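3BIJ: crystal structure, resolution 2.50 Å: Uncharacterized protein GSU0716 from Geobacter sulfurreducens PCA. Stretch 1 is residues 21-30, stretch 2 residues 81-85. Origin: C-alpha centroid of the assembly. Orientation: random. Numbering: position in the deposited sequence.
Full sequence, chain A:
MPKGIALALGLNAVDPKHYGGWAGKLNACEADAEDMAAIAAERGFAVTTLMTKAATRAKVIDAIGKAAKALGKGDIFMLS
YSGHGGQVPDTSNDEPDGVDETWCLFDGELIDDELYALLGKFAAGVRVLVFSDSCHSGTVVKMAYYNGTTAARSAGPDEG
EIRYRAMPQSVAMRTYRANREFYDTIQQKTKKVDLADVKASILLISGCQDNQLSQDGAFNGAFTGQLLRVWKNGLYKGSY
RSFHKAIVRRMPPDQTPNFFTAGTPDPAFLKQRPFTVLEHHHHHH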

# COMPACT_ATOMS: atom_id res chain seq x y z
N GLY A 21 -10.56 -27.83 18.19
CA GLY A 21 -10.06 -28.13 16.86
C GLY A 21 -8.92 -27.27 16.35
O GLY A 21 -8.44 -27.45 15.24
N TRP A 22 -8.48 -26.32 17.18
CA TRP A 22 -7.39 -25.43 16.81
C TRP A 22 -6.07 -26.03 17.28
O TRP A 22 -5.96 -26.43 18.44
N ALA A 23 -5.08 -26.09 16.41
CA ALA A 23 -3.78 -26.65 16.77
C ALA A 23 -2.78 -25.59 17.23
O ALA A 23 -1.72 -25.91 17.78
N GLY A 24 -3.12 -24.32 17.00
CA GLY A 24 -2.24 -23.23 17.38
C GLY A 24 -0.82 -23.42 16.88
O GLY A 24 0.14 -23.19 17.61
N LYS A 25 -0.70 -23.86 15.64
CA LYS A 25 0.61 -24.11 15.04
C LYS A 25 1.50 -22.87 14.92
O LYS A 25 1.06 -21.78 14.56
N LEU A 26 2.77 -23.08 15.25
CA LEU A 26 3.81 -22.05 15.17
C LEU A 26 5.10 -22.79 14.86
O LEU A 26 5.18 -24.00 15.09
N ASN A 27 6.11 -22.11 14.35
CA ASN A 27 7.32 -22.84 14.04
C ASN A 27 8.60 -22.11 14.37
O ASN A 27 9.43 -21.89 13.50
N ALA A 28 8.75 -21.75 15.64
CA ALA A 28 9.92 -21.04 16.11
C ALA A 28 9.91 -20.98 17.63
O ALA A 28 10.86 -20.50 18.25
N CYS A 29 8.84 -21.47 18.24
CA CYS A 29 8.73 -21.46 19.69
C CYS A 29 9.67 -22.47 20.32
O CYS A 29 10.30 -22.18 21.33
N GLU A 30 9.78 -23.66 19.74
CA GLU A 30 10.69 -24.65 20.30
C GLU A 30 12.13 -24.16 20.15
O GLU A 30 12.96 -24.38 21.02
N TYR A 81 9.14 -18.14 28.05
CA TYR A 81 7.99 -18.75 27.40
C TYR A 81 7.74 -18.25 26.00
O TYR A 81 7.69 -17.05 25.74
N SER A 82 7.58 -19.19 25.08
CA SER A 82 7.26 -18.86 23.71
C SER A 82 6.07 -19.73 23.34
O SER A 82 6.15 -20.96 23.33
N GLY A 83 4.96 -19.06 23.09
CA GLY A 83 3.74 -19.76 22.73
C GLY A 83 2.67 -18.72 22.49
O GLY A 83 2.96 -17.53 22.41
N HIS A 84 1.43 -19.18 22.37
CA HIS A 84 0.31 -18.28 22.14
C HIS A 84 -0.19 -17.70 23.44
O HIS A 84 -0.05 -18.32 24.50
N GLY A 85 -0.77 -16.51 23.35
CA GLY A 85 -1.33 -15.87 24.52
C GLY A 85 -2.83 -16.04 24.39
O GLY A 85 -3.38 -15.77 23.33

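The contact between the two stretches centres on H84, whose side chain (chi1 m, -84°) points toward stretch 1. It has the largest covered area of any residue here.

Aromatic and CH-pi packing holds the imidazole on both faces. W22, with chi1 t, points toward stretch 2 and sets the edge of its six-membered ring against one face of H84. The centroids of the W22 six-membered ring and the H84 ring lie 4.7 Å apart, with the planes at 55°, and W22 CH2 comes 3.5 Å from H84 ND1. L26 (m, t) covers the opposite face. L26 CD1 sits 3.7 Å from the centroid of the H84 ring, in a CH-pi contact.

Polar atoms approach the ring edge. G24 O lies 3.1 Å from H84 CE1. G24 O is also 3.4 Å from H84 ND1, but the angle is poor and no hydrogen bond forms, nor does any other link the two stretches. Within stretch 2, Y81 OH donates to H84 O at 2.7 Å, tying the tyrosine to the backbone at H84.

Van der Waals packing makes a second, smaller patch. C29 and S82, both m, point toward each other's stretch, with C29 CB 3.9 Å from S82 CB. C29 CB also lies 3.5 Å from S82 O, and C29 SG is 4.0 Å from G83 N. S82 OG hydrogen-bonds elsewhere in the structure.

K25, A23 and E30 point away.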

# COMPACT_ATOMS: atom_id res chain seq x y z
CB TRP A 22 -7.59 -24.08 17.48
CG TRP A 22 -6.57 -23.06 17.09
CD1 TRP A 22 -6.34 -22.59 15.83
CD2 TRP A 22 -5.73 -22.31 17.96
NE1 TRP A 22 -5.42 -21.58 15.87
CE2 TRP A 22 -5.03 -21.38 17.17
CE3 TRP A 22 -5.51 -22.31 19.34
CZ2 TRP A 22 -4.13 -20.47 17.70
CZ3 TRP A 22 -4.61 -21.41 19.87
CH2 TRP A 22 -3.93 -20.50 19.05
CB ALA A 23 -3.21 -27.44 15.60
CB LYS A 25 0.43 -24.74 13.66
CG LYS A 25 -0.00 -26.22 13.69
CD LYS A 25 1.17 -27.17 13.41
CE LYS A 25 2.33 -26.94 14.41
NZ LYS A 25 3.56 -27.77 14.17
CB LEU A 26 3.95 -21.29 16.49
CG LEU A 26 2.76 -20.42 16.91
CD1 LEU A 26 2.93 -19.98 18.34
CD2 LEU A 26 2.64 -19.22 15.98
CB ASN A 27 7.30 -23.24 12.57
CG ASN A 27 6.94 -22.09 11.66
OD1 ASN A 27 7.65 -21.09 11.63
ND2 ASN A 27 5.85 -22.23 10.92
CB ALA A 28 9.96 -19.63 15.54
CB CYS A 29 7.29 -21.70 20.11
SG CYS A 29 6.19 -20.37 19.54
CB GLU A 30 10.49 -26.00 19.63
CG GLU A 30 9.30 -26.73 20.22
CD GLU A 30 9.03 -28.05 19.55
OE1 GLU A 30 9.98 -28.84 19.40
OE2 GLU A 30 7.86 -28.30 19.19
CB TYR A 81 6.72 -18.52 28.24
CG TYR A 81 5.41 -18.87 27.55
CD1 TYR A 81 4.68 -17.92 26.84
CD2 TYR A 81 4.92 -20.18 27.58
CE1 TYR A 81 3.49 -18.26 26.18
CE2 TYR A 81 3.74 -20.53 26.93
CZ TYR A 81 3.03 -19.58 26.23
OH TYR A 81 1.87 -19.93 25.57
CB SER A 82 8.44 -19.10 22.78
OG SER A 82 9.37 -18.05 22.90
CB HIS A 84 -0.86 -19.02 21.49
CG HIS A 84 -0.77 -19.14 20.01
ND1 HIS A 84 -0.48 -20.33 19.38
CD2 HIS A 84 -0.90 -18.22 19.03
CE1 HIS A 84 -0.45 -20.14 18.07
NE2 HIS A 84 -0.70 -18.86 17.84